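Local coordinates for protein dipeptide Epimerase (PDB 3JVA) that is a magnesium-binding member of the enolase superfamily, pairing an N-terminal alpha+beta domain with a TIM-barrel domain that holds the metal, at residues I130-L135 and F155-I160; R177-F182 and D208-E212; I137-M143 and I170-K174; P78-I84 and C106-M110. All coordinates share one frame; numbering follows the deposited sequence.

Contact 1: I130-L135 and F155-I160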
# COMPACT_ATOMS: atom_id res chain seq x y z
N ILE B 130 -3.26 -41.78 -6.35
CA ILE B 130 -4.66 -41.93 -6.72
C ILE B 130 -5.07 -40.84 -7.69
O ILE B 130 -4.86 -39.66 -7.43
CB ILE B 130 -5.57 -41.83 -5.48
CG1 ILE B 130 -5.26 -42.98 -4.51
CG2 ILE B 130 -7.04 -41.85 -5.91
CD1 ILE B 130 -5.95 -42.85 -3.17
N THR B 131 -5.66 -41.23 -8.81
CA THR B 131 -6.11 -40.25 -9.78
C THR B 131 -7.62 -40.23 -9.90
O THR B 131 -8.29 -41.22 -9.58
CB THR B 131 -5.54 -40.51 -11.19
OG1 THR B 131 -6.08 -39.54 -12.10
CG2 THR B 131 -5.92 -41.91 -11.68
N ASP B 132 -8.15 -39.10 -10.33
CA ASP B 132 -9.58 -39.00 -10.55
C ASP B 132 -9.73 -39.45 -12.00
O ASP B 132 -8.77 -39.91 -12.62
CB ASP B 132 -10.08 -37.55 -10.42
CG ASP B 132 -9.43 -36.60 -11.43
OD1 ASP B 132 -9.11 -37.02 -12.57
OD2 ASP B 132 -9.26 -35.40 -11.10
N ILE B 133 -10.94 -39.32 -12.53
CA ILE B 133 -11.18 -39.64 -13.92
C ILE B 133 -12.20 -38.62 -14.41
O ILE B 133 -13.16 -38.30 -13.70
CB ILE B 133 -11.70 -41.09 -14.14
CG1 ILE B 133 -11.78 -41.37 -15.64
CG2 ILE B 133 -13.06 -41.27 -13.49
CD1 ILE B 133 -12.00 -42.84 -15.98
N THR B 134 -11.95 -38.09 -15.60
CA THR B 134 -12.83 -37.08 -16.18
C THR B 134 -13.98 -37.72 -16.95
O THR B 134 -13.79 -38.64 -17.73
CB THR B 134 -12.03 -36.16 -17.14
OG1 THR B 134 -11.01 -35.47 -16.40
CG2 THR B 134 -12.95 -35.13 -17.79
N LEU B 135 -15.19 -37.22 -16.71
CA LEU B 135 -16.36 -37.73 -17.41
C LEU B 135 -16.59 -36.82 -18.61
O LEU B 135 -16.67 -35.60 -18.45
CB LEU B 135 -17.59 -37.71 -16.51
CG LEU B 135 -17.55 -38.54 -15.22
CD1 LEU B 135 -18.86 -38.35 -14.47
CD2 LEU B 135 -17.34 -40.02 -15.54
N PHE B 155 -13.03 -45.63 -8.62
CA PHE B 155 -12.77 -44.19 -8.57
C PHE B 155 -13.58 -43.52 -7.46
O PHE B 155 -14.77 -43.80 -7.29
CB PHE B 155 -13.08 -43.55 -9.92
CG PHE B 155 -12.07 -43.88 -10.98
CD1 PHE B 155 -10.86 -43.20 -11.03
CD2 PHE B 155 -12.30 -44.91 -11.88
CE1 PHE B 155 -9.88 -43.55 -11.97
CE2 PHE B 155 -11.33 -45.27 -12.82
CZ PHE B 155 -10.12 -44.58 -12.86
N ASP B 156 -12.94 -42.64 -6.70
CA ASP B 156 -13.61 -41.93 -5.62
C ASP B 156 -13.70 -40.44 -5.93
O ASP B 156 -14.24 -39.66 -5.15
CB ASP B 156 -12.86 -42.15 -4.30
CG ASP B 156 -11.45 -41.59 -4.32
OD1 ASP B 156 -10.69 -41.85 -3.36
OD2 ASP B 156 -11.10 -40.88 -5.29
N THR B 157 -13.17 -40.05 -7.09
CA THR B 157 -13.19 -38.65 -7.51
C THR B 157 -13.47 -38.53 -9.00
O THR B 157 -12.79 -39.14 -9.83
CB THR B 157 -11.84 -37.97 -7.19
OG1 THR B 157 -11.53 -38.16 -5.80
CG2 THR B 157 -11.91 -36.47 -7.49
N LEU B 158 -14.49 -37.76 -9.34
CA LEU B 158 -14.88 -37.55 -10.72
C LEU B 158 -14.69 -36.08 -11.08
O LEU B 158 -14.92 -35.20 -10.25
CB LEU B 158 -16.35 -37.93 -10.92
CG LEU B 158 -16.73 -39.34 -10.46
CD1 LEU B 158 -18.25 -39.50 -10.56
CD2 LEU B 158 -16.01 -40.38 -11.31
N LYS B 159 -14.27 -35.84 -12.31
CA LYS B 159 -14.04 -34.48 -12.79
C LYS B 159 -14.90 -34.21 -14.00
O LYS B 159 -15.00 -35.04 -14.90
CB LYS B 159 -12.56 -34.31 -13.15
CG LYS B 159 -12.24 -33.00 -13.86
CD LYS B 159 -10.73 -32.82 -13.98
CE LYS B 159 -10.38 -31.67 -14.92
NZ LYS B 159 -10.75 -32.02 -16.32
N ILE B 160 -15.54 -33.04 -14.02
CA ILE B 160 -16.38 -32.66 -15.16
C ILE B 160 -16.21 -31.19 -15.49
O ILE B 160 -15.98 -30.35 -14.62
CB ILE B 160 -17.89 -32.93 -14.91
CG1 ILE B 160 -18.44 -31.93 -13.90
CG2 ILE B 160 -18.09 -34.35 -14.42
CD1 ILE B 160 -19.96 -31.92 -13.84
O HOH W 1 -10.34 -41.54 -7.72
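Ile133 places CG1 anti to its backbone N (chi1 -174°), a torsion that sets CG2 over a face of the Phe155 ring. This methyl sits 3.9 Å from the centroid of the Phe155 ring and 17° off its normal, a CH-pi contact over the face. At the edge of the same ring, in its plane, lies Thr131 O. A water accepts from Asp156 N and donates to Thr131 O at 2.8 Å, linking the two backbones beyond the last direct bond.

That direct pairing is parallel. Ile133 N reaches Thr157 O at 3.3 Å. Lys159 N returns a bond of 3.0 Å to Ile133 O. Next along, Leu135 N meets Lys159 O at 2.8 Å.

On the apolar face, Ile133 CG2 also touches Leu158 CD2 at 3.8 Å. Helices 140-152 and 166-180 pack over Leu135 and Leu158 beside it. On the other face Lys159 runs alongside Thr134, extended until a turn at chi4 (-68°), and its NZ makes a weak bond of 3.5 Å to Thr134 OG1. Lys159 NZ also bonds a glycerol, while Asp132 OD2 forms a salt bridge with Arg187.

Strands 128-134 and 157-161, joined through helix 140-152, form a beta-alpha-beta unit of the TIM barrel, with the Lys159 side chain about 5 Å from the magnesium ion.

Contact 2: R177-F182 and D208-E212; sequences REAVGF and DYQIE
Arg177, in the last turn of helix 166-180, grips two successive backbone carbonyls, Tyr209 O and Gln210 O, in the loop that leads into strand 213-215. This is an outer helix end meeting an alpha-to-beta loop of the TIM barrel, on the side of the barrel where the strands begin.

Arg177 NE bonds Tyr209 O at 2.9 Å, with the oxygen in the guanidinium plane and an N-H...O angle of 153°. Its neighbour NH2 goes to Gln210 O at 2.6 Å and adds a weak bond to Tyr209 O, so the latter oxygen has two donors from one group. In the reverse direction Gln210 NE2 gives a bond of 2.8 Å to Phe182 O, which lies close to the amide plane. The Gln210 chain is fully extended as it crosses the arginine at about a right angle.

Further out, bends at chi2 (57°) and chi3 (74°) fold Arg177 back toward its own helix end. There NH1 bonds Gly181 O at 2.7 Å in the guanidinium plane, and also Ile184 O, fixing the rotation of the group. Gly181 leaves the helix with positive phi, turning its carbonyl to this position. One face of the Phe182 ring lies against Arg177 CD, which stands 3.6 Å above the ring centre, while Gln210 OE1 approaches the ring edge, 3.3 Å from Phe182 CD1.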
# COMPACT_ATOMS: atom_id res chain seq x y z
N ARG B 177 -24.44 -36.47 -8.99
CA ARG B 177 -24.49 -36.57 -7.54
C ARG B 177 -25.55 -37.56 -7.06
O ARG B 177 -25.28 -38.40 -6.21
CB ARG B 177 -24.76 -35.19 -6.91
CG ARG B 177 -24.85 -35.22 -5.38
CD ARG B 177 -23.58 -35.80 -4.77
NE ARG B 177 -22.47 -34.86 -4.81
CZ ARG B 177 -21.19 -35.21 -4.69
NH1 ARG B 177 -20.87 -36.49 -4.53
NH2 ARG B 177 -20.24 -34.29 -4.71
N GLU B 178 -26.76 -37.45 -7.60
CA GLU B 178 -27.84 -38.35 -7.19
C GLU B 178 -27.54 -39.79 -7.57
O GLU B 178 -27.97 -40.72 -6.89
CB GLU B 178 -29.17 -37.91 -7.81
CG GLU B 178 -29.12 -37.69 -9.31
CD GLU B 178 -30.40 -37.08 -9.85
OE1 GLU B 178 -30.87 -36.07 -9.27
OE2 GLU B 178 -30.95 -37.61 -10.85
N ALA B 179 -26.78 -39.98 -8.65
CA ALA B 179 -26.45 -41.32 -9.10
C ALA B 179 -25.42 -42.02 -8.23
O ALA B 179 -25.56 -43.20 -7.92
CB ALA B 179 -25.97 -41.28 -10.55
N VAL B 180 -24.38 -41.30 -7.81
CA VAL B 180 -23.32 -41.91 -7.01
C VAL B 180 -23.26 -41.58 -5.52
O VAL B 180 -22.46 -42.16 -4.79
CB VAL B 180 -21.94 -41.60 -7.64
CG1 VAL B 180 -21.94 -41.98 -9.12
CG2 VAL B 180 -21.60 -40.13 -7.45
N GLY B 181 -24.07 -40.64 -5.06
CA GLY B 181 -24.04 -40.32 -3.64
C GLY B 181 -23.03 -39.25 -3.27
O GLY B 181 -22.28 -38.76 -4.12
N PHE B 182 -22.99 -38.90 -1.98
CA PHE B 182 -22.11 -37.85 -1.49
C PHE B 182 -20.71 -38.23 -1.04
O PHE B 182 -19.93 -37.35 -0.67
CB PHE B 182 -22.83 -37.09 -0.37
CG PHE B 182 -23.97 -36.26 -0.85
CD1 PHE B 182 -23.78 -34.92 -1.21
CD2 PHE B 182 -25.23 -36.82 -1.04
CE1 PHE B 182 -24.82 -34.17 -1.74
CE2 PHE B 182 -26.27 -36.08 -1.58
CZ PHE B 182 -26.07 -34.75 -1.93
N ASP B 208 -24.25 -26.24 -3.95
CA ASP B 208 -25.34 -26.95 -3.27
C ASP B 208 -25.23 -28.46 -3.45
O ASP B 208 -25.87 -29.22 -2.72
CB ASP B 208 -26.71 -26.50 -3.81
CG ASP B 208 -27.03 -25.06 -3.45
OD1 ASP B 208 -26.73 -24.64 -2.32
OD2 ASP B 208 -27.62 -24.35 -4.30
N TYR B 209 -24.42 -28.89 -4.41
CA TYR B 209 -24.25 -30.32 -4.67
C TYR B 209 -22.96 -30.89 -4.10
O TYR B 209 -22.56 -32.00 -4.45
CB TYR B 209 -24.32 -30.56 -6.18
CG TYR B 209 -25.66 -30.18 -6.76
CD1 TYR B 209 -26.76 -31.03 -6.62
CD2 TYR B 209 -25.85 -28.95 -7.38
CE1 TYR B 209 -28.01 -30.65 -7.08
CE2 TYR B 209 -27.10 -28.56 -7.84
CZ TYR B 209 -28.18 -29.42 -7.69
OH TYR B 209 -29.43 -29.04 -8.13
N GLN B 210 -22.32 -30.13 -3.22
CA GLN B 210 -21.08 -30.55 -2.59
C GLN B 210 -19.97 -30.68 -3.63
O GLN B 210 -19.76 -31.74 -4.21
CB GLN B 210 -21.26 -31.90 -1.88
CG GLN B 210 -19.97 -32.42 -1.24
CD GLN B 210 -20.09 -33.84 -0.74
OE1 GLN B 210 -20.88 -34.14 0.16
NE2 GLN B 210 -19.30 -34.74 -1.32
N ILE B 211 -19.26 -29.58 -3.86
CA ILE B 211 -18.19 -29.57 -4.84
C ILE B 211 -16.85 -29.51 -4.13
O ILE B 211 -16.67 -28.71 -3.21
CB ILE B 211 -18.32 -28.35 -5.77
CG1 ILE B 211 -19.67 -28.40 -6.48
CG2 ILE B 211 -17.18 -28.32 -6.77
CD1 ILE B 211 -19.94 -29.72 -7.20
N GLU B 212 -15.91 -30.37 -4.52
CA GLU B 212 -14.60 -30.38 -3.89
C GLU B 212 -13.80 -29.13 -4.25
O GLU B 212 -13.14 -28.54 -3.40
CB GLU B 212 -13.79 -31.61 -4.31
CG GLU B 212 -12.41 -31.60 -3.68
CD GLU B 212 -11.44 -32.52 -4.38
OE1 GLU B 212 -11.61 -32.75 -5.60
OE2 GLU B 212 -10.50 -33.00 -3.73

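Contact 3: I137-M143 and I170-K174; sequences IDEPNVM and IARVK
Arg172 stretches toward the 137-143 segment with its chain extended from CG to NE, after a first torsion that puts CG anti to the carbonyl carbon (chi1 -70°). Straightness carries the guanidinium past Pro140 to the loop before the helix. There Arg172 NE donates to Asp138 O at 3.0 Å, with an N-H...O angle of 151° and the oxygen tilted somewhat out of the guanidinium plane.

Ile137 supplies the surface on which that group lies. Its CG2 methyl stands 3.3 Å above the centre of the Arg172 guanidinium plane, with Ile137 CG2 and Arg172 CZ 3.4 Å apart. The methylene part of the arginine is met from elsewhere: Met143, whose chain bends at chi3 (74°), brings SD to 3.5 Å from Arg172 CD. The same sulfur receives a weak bond from Asp138 N.

The two parts belong to successive outer helices of the TIM barrel, 140-152 and 166-180, with the second helix packing against the start of the first. Strand 157-161 runs between them in sequence, and its Ile160 touches Met143.

The backbones come nearest at Pro140 and Arg172, the proline lying in the first turn after the N-cap residue Glu139. Pro140 CG rests 3.8 Å from Ala171 CB, and Pro140 CB comes within 3.6 Å of Ala171 O. Glu139 N in turn bonds Asp138 OD2 at 2.7 Å, which probably helps to fix the loop carrying the carbonyl that Arg172 uses. Arg172 NH1 also makes a weak bond to Thr164 OG1.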
# COMPACT_ATOMS: atom_id res chain seq x y z
N ILE B 137 -18.33 -34.69 -21.46
CA ILE B 137 -19.58 -33.96 -21.47
C ILE B 137 -20.62 -34.68 -22.32
O ILE B 137 -20.33 -35.15 -23.42
CB ILE B 137 -19.37 -32.51 -21.99
CG1 ILE B 137 -18.54 -31.72 -20.98
CG2 ILE B 137 -20.71 -31.82 -22.22
CD1 ILE B 137 -19.16 -31.67 -19.58
N ASP B 138 -21.83 -34.78 -21.79
CA ASP B 138 -22.91 -35.46 -22.49
C ASP B 138 -24.20 -35.15 -21.72
O ASP B 138 -24.18 -34.38 -20.76
CB ASP B 138 -22.63 -36.97 -22.51
CG ASP B 138 -23.30 -37.68 -23.67
OD1 ASP B 138 -22.76 -38.71 -24.11
OD2 ASP B 138 -24.36 -37.22 -24.13
N GLU B 139 -25.31 -35.75 -22.14
CA GLU B 139 -26.57 -35.51 -21.45
C GLU B 139 -26.43 -35.95 -20.00
O GLU B 139 -25.69 -36.89 -19.70
CB GLU B 139 -27.71 -36.28 -22.12
CG GLU B 139 -28.05 -35.77 -23.51
CD GLU B 139 -28.32 -34.27 -23.54
OE1 GLU B 139 -29.20 -33.81 -22.79
OE2 GLU B 139 -27.64 -33.56 -24.32
N PRO B 140 -27.13 -35.28 -19.07
CA PRO B 140 -27.06 -35.62 -17.64
C PRO B 140 -27.17 -37.12 -17.34
O PRO B 140 -26.33 -37.69 -16.65
CB PRO B 140 -28.22 -34.83 -17.05
CG PRO B 140 -28.23 -33.59 -17.89
CD PRO B 140 -28.05 -34.15 -19.29
N ASN B 141 -28.21 -37.74 -17.88
CA ASN B 141 -28.46 -39.16 -17.69
C ASN B 141 -27.31 -40.05 -18.14
O ASN B 141 -26.99 -41.05 -17.50
CB ASN B 141 -29.75 -39.55 -18.41
CG ASN B 141 -29.92 -38.82 -19.73
OD1 ASN B 141 -30.07 -37.59 -19.76
ND2 ASN B 141 -29.89 -39.56 -20.83
N VAL B 142 -26.68 -39.68 -19.26
CA VAL B 142 -25.56 -40.46 -19.77
C VAL B 142 -24.34 -40.30 -18.87
O VAL B 142 -23.67 -41.28 -18.53
CB VAL B 142 -25.18 -40.03 -21.20
CG1 VAL B 142 -23.95 -40.79 -21.67
CG2 VAL B 142 -26.35 -40.29 -22.14
N MET B 143 -24.05 -39.07 -18.46
CA MET B 143 -22.91 -38.83 -17.59
C MET B 143 -23.12 -39.55 -16.26
O MET B 143 -22.18 -40.07 -15.66
CB MET B 143 -22.71 -37.33 -17.35
CG MET B 143 -22.40 -36.55 -18.62
SD MET B 143 -21.88 -34.85 -18.27
CE MET B 143 -20.21 -35.16 -17.62
N ILE B 170 -25.65 -27.35 -13.96
CA ILE B 170 -26.40 -27.83 -12.81
C ILE B 170 -27.08 -29.17 -13.07
O ILE B 170 -27.06 -30.06 -12.22
CB ILE B 170 -27.45 -26.78 -12.37
CG1 ILE B 170 -26.73 -25.57 -11.77
CG2 ILE B 170 -28.41 -27.39 -11.35
CD1 ILE B 170 -27.64 -24.43 -11.36
N ALA B 171 -27.68 -29.31 -14.24
CA ALA B 171 -28.37 -30.55 -14.61
C ALA B 171 -27.44 -31.75 -14.56
O ALA B 171 -27.80 -32.81 -14.04
CB ALA B 171 -28.98 -30.41 -16.00
N ARG B 172 -26.24 -31.59 -15.11
CA ARG B 172 -25.25 -32.66 -15.13
C ARG B 172 -24.75 -32.99 -13.72
O ARG B 172 -24.69 -34.15 -13.34
CB ARG B 172 -24.07 -32.28 -16.02
CG ARG B 172 -24.42 -32.26 -17.50
CD ARG B 172 -23.33 -31.64 -18.35
NE ARG B 172 -23.71 -31.64 -19.76
CZ ARG B 172 -23.49 -30.63 -20.59
NH1 ARG B 172 -22.87 -29.54 -20.17
NH2 ARG B 172 -23.88 -30.72 -21.86
N VAL B 173 -24.40 -31.96 -12.96
CA VAL B 173 -23.91 -32.17 -11.61
C VAL B 173 -24.98 -32.83 -10.75
O VAL B 173 -24.70 -33.74 -9.97
CB VAL B 173 -23.46 -30.84 -10.96
CG1 VAL B 173 -23.12 -31.06 -9.50
CG2 VAL B 173 -22.24 -30.30 -11.70
N LYS B 174 -26.22 -32.38 -10.90
CA LYS B 174 -27.34 -32.93 -10.15
C LYS B 174 -27.50 -34.43 -10.42
O LYS B 174 -27.61 -35.22 -9.48
CB LYS B 174 -28.63 -32.20 -10.53
CG LYS B 174 -29.88 -32.80 -9.91
CD LYS B 174 -31.14 -32.11 -10.42
CE LYS B 174 -31.18 -30.65 -10.03
NZ LYS B 174 -32.43 -29.98 -10.49

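Contact 4: P78-I84 and C106-M110; sequences PFNIEKI and CYDLM
A Met-aromatic contact in the N-terminal domain ties the turn leading into helix 81-91 to helix 96-114, with Met110 CG over one face of the Phe79 ring. The two side chains slide past each other in opposite directions. Met110 CG is 3.7 Å from the centroid of the Phe79 ring and 24° off its normal, so the methylene makes the face contact, whereas SD sits obliquely at 4.5 Å from that centroid.

Beyond the sulfur, an unstaggered chi3 of -135° places the Met110 methyl between Pro78 O, Ile81 and the Tyr107 ring. Met110 CE reaches 3.4 Å from Pro78 O and 3.8 Å from Ile81 CB, and it also lies above the centre of the Tyr107 ring. Ile81 crosses that tyrosine at about a right angle, its CG1 being 3.8 Å from Tyr107 OH. Two more pairs complete the seam: Pro78 CG against Leu109 CD1 at 3.7 Å, and Ile84 CD1 against Cys106 SG at 3.4 Å.

The entry to helix 81-91 is secured locally. Asn80, the N-cap residue, accepts from Lys83 N through OD1 at 3.0 Å. Around the seam, His272 of helix 271-284 packs on Ile81 and Tyr107, while Leu116 of the second subunit packs on Phe79 and Lys312 N of that subunit bonds Glu82 OE1.

With no hydrogen bond between the two segments, their cohesion rests on dispersion, the CH-pi and sulfur-aromatic contacts and close fit among buried side chains, while the one side-chain capping bond, Lys83 N to Asn80 OD1, is made within segment 78-84.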
# COMPACT_ATOMS: atom_id res chain seq x y z
N PRO B 78 22.95 -36.25 -18.95
CA PRO B 78 21.53 -36.11 -18.62
C PRO B 78 21.29 -35.58 -17.20
O PRO B 78 20.27 -34.94 -16.93
CB PRO B 78 21.00 -37.53 -18.81
CG PRO B 78 21.83 -38.02 -19.96
CD PRO B 78 23.22 -37.56 -19.56
N PHE B 79 22.22 -35.86 -16.29
CA PHE B 79 22.10 -35.39 -14.91
C PHE B 79 22.27 -33.88 -14.80
O PHE B 79 21.84 -33.26 -13.83
CB PHE B 79 23.13 -36.09 -14.02
CG PHE B 79 22.69 -37.45 -13.56
CD1 PHE B 79 21.76 -37.57 -12.53
CD2 PHE B 79 23.15 -38.59 -14.19
CE1 PHE B 79 21.30 -38.82 -12.13
CE2 PHE B 79 22.69 -39.85 -13.80
CZ PHE B 79 21.76 -39.96 -12.77
N ASN B 80 22.91 -33.30 -15.81
CA ASN B 80 23.11 -31.86 -15.83
C ASN B 80 21.82 -31.24 -16.34
O ASN B 80 21.79 -30.57 -17.38
CB ASN B 80 24.28 -31.50 -16.75
CG ASN B 80 24.74 -30.07 -16.56
OD1 ASN B 80 24.09 -29.28 -15.88
ND2 ASN B 80 25.88 -29.73 -17.17
N ILE B 81 20.74 -31.46 -15.59
CA ILE B 81 19.43 -30.94 -15.97
C ILE B 81 19.44 -29.41 -15.92
O ILE B 81 18.67 -28.74 -16.62
CB ILE B 81 18.33 -31.52 -15.03
CG1 ILE B 81 16.94 -31.17 -15.55
CG2 ILE B 81 18.52 -31.01 -13.61
CD1 ILE B 81 16.60 -31.81 -16.90
N GLU B 82 20.33 -28.86 -15.10
CA GLU B 82 20.48 -27.42 -14.97
C GLU B 82 20.94 -26.83 -16.30
O GLU B 82 20.35 -25.87 -16.80
CB GLU B 82 21.51 -27.10 -13.87
CG GLU B 82 20.99 -27.34 -12.45
CD GLU B 82 20.08 -26.22 -11.96
OE1 GLU B 82 20.60 -25.14 -11.62
OE2 GLU B 82 18.85 -26.41 -11.92
N LYS B 83 21.97 -27.42 -16.90
CA LYS B 83 22.47 -26.92 -18.18
C LYS B 83 21.52 -27.26 -19.32
O LYS B 83 21.33 -26.46 -20.24
CB LYS B 83 23.86 -27.47 -18.49
CG LYS B 83 24.44 -26.93 -19.80
CD LYS B 83 25.88 -27.40 -20.04
CE LYS B 83 26.41 -26.86 -21.38
NZ LYS B 83 27.85 -27.21 -21.63
N ILE B 84 20.93 -28.44 -19.28
CA ILE B 84 20.02 -28.83 -20.34
C ILE B 84 18.88 -27.80 -20.45
O ILE B 84 18.52 -27.40 -21.56
CB ILE B 84 19.48 -30.27 -20.11
CG1 ILE B 84 20.61 -31.27 -20.37
CG2 ILE B 84 18.30 -30.55 -21.04
CD1 ILE B 84 20.33 -32.68 -19.92
N CYS B 106 15.33 -37.03 -19.96
CA CYS B 106 16.55 -36.91 -19.15
C CYS B 106 16.33 -37.50 -17.77
O CYS B 106 17.21 -38.18 -17.23
CB CYS B 106 16.98 -35.45 -19.04
SG CYS B 106 17.70 -34.78 -20.56
N TYR B 107 15.17 -37.23 -17.16
CA TYR B 107 14.91 -37.80 -15.85
C TYR B 107 14.78 -39.32 -15.97
O TYR B 107 15.18 -40.04 -15.06
CB TYR B 107 13.65 -37.20 -15.23
CG TYR B 107 13.89 -35.88 -14.55
CD1 TYR B 107 13.67 -34.67 -15.22
CD2 TYR B 107 14.37 -35.82 -13.24
CE1 TYR B 107 13.91 -33.45 -14.61
CE2 TYR B 107 14.62 -34.60 -12.61
CZ TYR B 107 14.39 -33.42 -13.30
OH TYR B 107 14.63 -32.21 -12.69
N ASP B 108 14.25 -39.81 -17.08
CA ASP B 108 14.12 -41.26 -17.27
C ASP B 108 15.53 -41.84 -17.28
O ASP B 108 15.80 -42.86 -16.64
CB ASP B 108 13.40 -41.56 -18.59
CG ASP B 108 13.09 -43.05 -18.77
OD1 ASP B 108 13.09 -43.79 -17.76
OD2 ASP B 108 12.82 -43.47 -19.91
N LEU B 109 16.44 -41.16 -17.99
CA LEU B 109 17.83 -41.59 -18.07
C LEU B 109 18.50 -41.54 -16.70
O LEU B 109 19.31 -42.40 -16.37
CB LEU B 109 18.61 -40.72 -19.07
CG LEU B 109 18.44 -41.08 -20.55
CD1 LEU B 109 19.09 -40.01 -21.43
CD2 LEU B 109 19.07 -42.45 -20.82
N MET B 110 18.18 -40.53 -15.89
CA MET B 110 18.75 -40.43 -14.56
C MET B 110 18.36 -41.67 -13.75
O MET B 110 19.19 -42.28 -13.06
CB MET B 110 18.25 -39.18 -13.84
CG MET B 110 18.81 -37.87 -14.38
SD MET B 110 18.33 -36.48 -13.33
CE MET B 110 17.84 -35.26 -14.60

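How the contacts relate
Contact 4 comes first along the chain and stands apart in the N-terminal domain, its centre 32 Å from that of contact 1 and 44 and 45 Å from those of contacts 2 and 3, across the chain's centre. The other three cluster in the TIM barrel, with centres 12 to 15 Å apart, and touch one another. Segments of contacts 1 and 3 alternate in sequence, because strand 128-134, helix 140-152, strand 157-161 and helix 166-180 follow in turn; contact 2 opens later and shares helix 166-180 with contact 3. Ile160 against Val173, and Tyr209 against Val173, carry the packing from barrel strand to outer helix to the loop before strand 213-215, so the three barrel contacts form one connected patch of packing.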